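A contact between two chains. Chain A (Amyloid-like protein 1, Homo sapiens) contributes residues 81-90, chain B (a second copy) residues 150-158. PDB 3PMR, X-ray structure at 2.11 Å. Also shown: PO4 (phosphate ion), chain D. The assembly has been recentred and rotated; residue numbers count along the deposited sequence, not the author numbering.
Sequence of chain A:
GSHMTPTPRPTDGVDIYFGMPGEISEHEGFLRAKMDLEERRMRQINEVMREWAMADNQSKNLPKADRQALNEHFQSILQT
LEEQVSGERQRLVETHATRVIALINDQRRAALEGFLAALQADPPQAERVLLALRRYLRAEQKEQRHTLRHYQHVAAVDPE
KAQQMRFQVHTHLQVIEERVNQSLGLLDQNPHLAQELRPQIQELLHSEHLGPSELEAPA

Chain A (81-90) LEEQVSGERQ
Chain B 150-158: HYQHVAAVD

How do the two backbones meet? Residues 81-90 of chain A are helical throughout, and chain B is helical from 150 to 157, with B:Asp158 leaving helical phi/psi at -158/94. The axes cross at -66° and approach to 7.4 Å, so close that A:Ser86 CA lies 4.2 Å from B:Ala156 CA and A:Glu82 CA 5.3 Å from B:Ala155 CA. Small residues suit this spacing: A:Ser86 CB sits 3.4 Å from B:Ala155 O, its chi1 at -170° (t).

What fills the crossing? A:Val85 points toward chain B with chi1 t (172°), which sets CG1 3.8 Å from B:Ala156 CB and 4.2 Å from B:Ala155 CB. The alanine side chains end at CB, and A:Val85 CG1 also reaches the opposing backbone, lying 3.7 Å from B:Ala156 N. The stretches together bury 438 Å².

Which direct hydrogen bond joins them? B:Tyr151 OH donates to A:Glu82 OE2 at a very short 2.4 Å. Both CA-to-CB bonds run sideways, but the side-chain ends come nearer: the tyrosine through chi1 178° (t) and chi2 49°, the glutamate through m, t and chi3 25°. The carboxylate oxygen meets the ring at its edge, near the ring plane, where the hydroxyl lies.

How does A:Arg89 use its length? Its chi angles, t, p, p and 82°, fold the chain over B:Ala156, whose CB lies over one guanidinium face, 4.0 Å from A:Arg89 CZ. A:Arg89 NH2 donates to phosphate O1 at 2.8 Å, and weakly to O4 at 3.1 Å. B:His153 (t, chi2 77°) points away at CB, yet its ND1 donates to the same O1 at 2.9 Å; B:Gln152 (t, m, chi3 157°) gives NE2 to O2 at 2.9 Å. The ion, probably from the crystallisation liquor, thus bridges the two chains.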

# COMPACT_ATOMS: atom_id res chain seq x y z
N LEU A 81 -10.48 -19.80 1.08
CA LEU A 81 -9.96 -18.80 0.16
C LEU A 81 -9.27 -17.65 0.92
O LEU A 81 -8.23 -17.13 0.48
CB LEU A 81 -11.10 -18.26 -0.71
CG LEU A 81 -10.71 -17.29 -1.83
CD1 LEU A 81 -9.53 -17.85 -2.61
CD2 LEU A 81 -11.91 -17.06 -2.74
N GLU A 82 -9.84 -17.24 2.06
CA GLU A 82 -9.23 -16.18 2.85
C GLU A 82 -7.83 -16.61 3.29
O GLU A 82 -6.89 -15.82 3.28
CB GLU A 82 -10.09 -15.86 4.08
CG GLU A 82 -11.33 -15.05 3.77
CD GLU A 82 -12.42 -15.19 4.83
OE1 GLU A 82 -12.09 -15.51 5.99
OE2 GLU A 82 -13.61 -14.96 4.50
N GLU A 83 -7.69 -17.88 3.68
CA GLU A 83 -6.41 -18.41 4.10
C GLU A 83 -5.38 -18.43 2.97
O GLU A 83 -4.21 -18.15 3.20
CB GLU A 83 -6.59 -19.80 4.70
CG GLU A 83 -7.21 -19.75 6.10
CD GLU A 83 -7.78 -21.08 6.54
OE1 GLU A 83 -7.38 -22.12 5.98
OE2 GLU A 83 -8.63 -21.08 7.46
N GLN A 84 -5.82 -18.75 1.76
CA GLN A 84 -4.93 -18.77 0.60
C GLN A 84 -4.49 -17.36 0.26
O GLN A 84 -3.33 -17.13 -0.06
CB GLN A 84 -5.61 -19.36 -0.64
CG GLN A 84 -6.06 -20.81 -0.46
CD GLN A 84 -6.50 -21.45 -1.78
OE1 GLN A 84 -6.80 -20.75 -2.75
NE2 GLN A 84 -6.56 -22.79 -1.80
N VAL A 85 -5.44 -16.42 0.29
CA VAL A 85 -5.14 -15.02 -0.02
C VAL A 85 -4.11 -14.48 0.97
O VAL A 85 -3.22 -13.74 0.59
CB VAL A 85 -6.42 -14.14 0.07
CG1 VAL A 85 -6.04 -12.65 -0.08
CG2 VAL A 85 -7.42 -14.54 -1.04
N SER A 86 -4.26 -14.86 2.23
CA SER A 86 -3.38 -14.41 3.30
C SER A 86 -1.96 -15.00 3.25
O SER A 86 -0.98 -14.28 3.41
CB SER A 86 -4.03 -14.73 4.65
OG SER A 86 -3.33 -14.12 5.71
N GLY A 87 -1.86 -16.31 3.03
CA GLY A 87 -0.56 -16.95 2.96
C GLY A 87 0.23 -16.45 1.77
O GLY A 87 1.44 -16.27 1.82
N GLU A 88 -0.50 -16.22 0.68
CA GLU A 88 0.06 -15.72 -0.56
C GLU A 88 0.65 -14.32 -0.40
O GLU A 88 1.76 -14.06 -0.86
CB GLU A 88 -1.04 -15.71 -1.61
CG GLU A 88 -0.64 -15.22 -2.99
CD GLU A 88 -1.78 -15.42 -3.98
OE1 GLU A 88 -2.81 -14.71 -3.85
OE2 GLU A 88 -1.64 -16.29 -4.87
N ARG A 89 -0.09 -13.43 0.24
CA ARG A 89 0.39 -12.08 0.46
C ARG A 89 1.62 -12.14 1.36
O ARG A 89 2.58 -11.42 1.18
CB ARG A 89 -0.70 -11.21 1.11
CG ARG A 89 -0.22 -9.86 1.62
CD ARG A 89 0.37 -9.02 0.50
NE ARG A 89 -0.61 -8.65 -0.51
CZ ARG A 89 -1.46 -7.63 -0.39
NH1 ARG A 89 -1.43 -6.89 0.71
NH2 ARG A 89 -2.32 -7.36 -1.36
N GLN A 90 1.57 -13.04 2.33
CA GLN A 90 2.66 -13.25 3.26
C GLN A 90 3.94 -13.65 2.53
O GLN A 90 5.04 -13.23 2.89
CB GLN A 90 2.28 -14.35 4.25
CG GLN A 90 2.18 -13.85 5.66
CD GLN A 90 1.30 -14.73 6.50
OE1 GLN A 90 0.15 -14.96 6.16
NE2 GLN A 90 1.85 -15.23 7.62
N HIS B 150 -11.92 -4.50 -1.31
CA HIS B 150 -11.83 -4.22 0.12
C HIS B 150 -11.73 -5.52 0.92
O HIS B 150 -10.91 -5.65 1.83
CB HIS B 150 -13.06 -3.45 0.59
CG HIS B 150 -13.00 -3.11 2.04
ND1 HIS B 150 -14.06 -3.33 2.90
CD2 HIS B 150 -12.00 -2.61 2.79
CE1 HIS B 150 -13.71 -2.98 4.12
NE2 HIS B 150 -12.47 -2.53 4.09
N TYR B 151 -12.59 -6.47 0.58
CA TYR B 151 -12.62 -7.78 1.22
C TYR B 151 -11.28 -8.49 0.98
O TYR B 151 -10.67 -9.03 1.90
CB TYR B 151 -13.78 -8.58 0.63
CG TYR B 151 -13.93 -9.98 1.14
CD1 TYR B 151 -13.93 -10.25 2.52
CD2 TYR B 151 -14.10 -11.04 0.26
CE1 TYR B 151 -14.08 -11.55 2.99
CE2 TYR B 151 -14.25 -12.33 0.72
CZ TYR B 151 -14.24 -12.59 2.07
OH TYR B 151 -14.34 -13.89 2.49
N GLN B 152 -10.84 -8.46 -0.26
CA GLN B 152 -9.59 -9.08 -0.67
C GLN B 152 -8.42 -8.50 0.14
O GLN B 152 -7.53 -9.24 0.57
CB GLN B 152 -9.37 -8.85 -2.17
CG GLN B 152 -8.00 -9.26 -2.67
CD GLN B 152 -6.96 -8.17 -2.49
OE1 GLN B 152 -5.76 -8.45 -2.44
NE2 GLN B 152 -7.41 -6.93 -2.41
N HIS B 153 -8.43 -7.19 0.34
CA HIS B 153 -7.38 -6.52 1.09
C HIS B 153 -7.38 -6.93 2.56
O HIS B 153 -6.32 -7.18 3.14
CB HIS B 153 -7.55 -5.00 1.00
CG HIS B 153 -6.60 -4.24 1.89
ND1 HIS B 153 -5.28 -4.06 1.57
CD2 HIS B 153 -6.78 -3.70 3.12
CE1 HIS B 153 -4.67 -3.43 2.57
NE2 HIS B 153 -5.56 -3.20 3.52
N VAL B 154 -8.57 -7.00 3.16
CA VAL B 154 -8.69 -7.39 4.56
C VAL B 154 -8.23 -8.85 4.75
O VAL B 154 -7.51 -9.17 5.70
CB VAL B 154 -10.16 -7.19 5.07
CG1 VAL B 154 -10.35 -7.82 6.44
CG2 VAL B 154 -10.49 -5.69 5.15
N ALA B 155 -8.62 -9.73 3.83
CA ALA B 155 -8.24 -11.13 3.92
C ALA B 155 -6.72 -11.27 3.78
O ALA B 155 -6.09 -12.06 4.48
CB ALA B 155 -8.94 -11.94 2.83
N ALA B 156 -6.14 -10.48 2.88
CA ALA B 156 -4.71 -10.50 2.66
C ALA B 156 -3.89 -10.06 3.88
O ALA B 156 -2.79 -10.57 4.10
CB ALA B 156 -4.35 -9.62 1.46
N VAL B 157 -4.43 -9.14 4.68
CA VAL B 157 -3.68 -8.65 5.83
C VAL B 157 -4.29 -8.85 7.22
O VAL B 157 -3.62 -8.58 8.22
CB VAL B 157 -3.36 -7.14 5.67
CG1 VAL B 157 -2.71 -6.87 4.32
CG2 VAL B 157 -4.63 -6.32 5.82
N ASP B 158 -5.53 -9.33 7.30
CA ASP B 158 -6.20 -9.52 8.59
C ASP B 158 -7.34 -10.55 8.46
O ASP B 158 -8.48 -10.19 8.13
CB ASP B 158 -6.77 -8.16 9.04
CG ASP B 158 -7.21 -8.16 10.49
OD1 ASP B 158 -7.14 -9.23 11.15
OD2 ASP B 158 -7.63 -7.09 10.97
P PO4 D . -4.47 -4.65 -1.96
O1 PO4 D . -4.22 -5.47 -0.74
O2 PO4 D . -5.94 -4.46 -2.13
O3 PO4 D . -3.80 -3.33 -1.82
O4 PO4 D . -3.91 -5.36 -3.14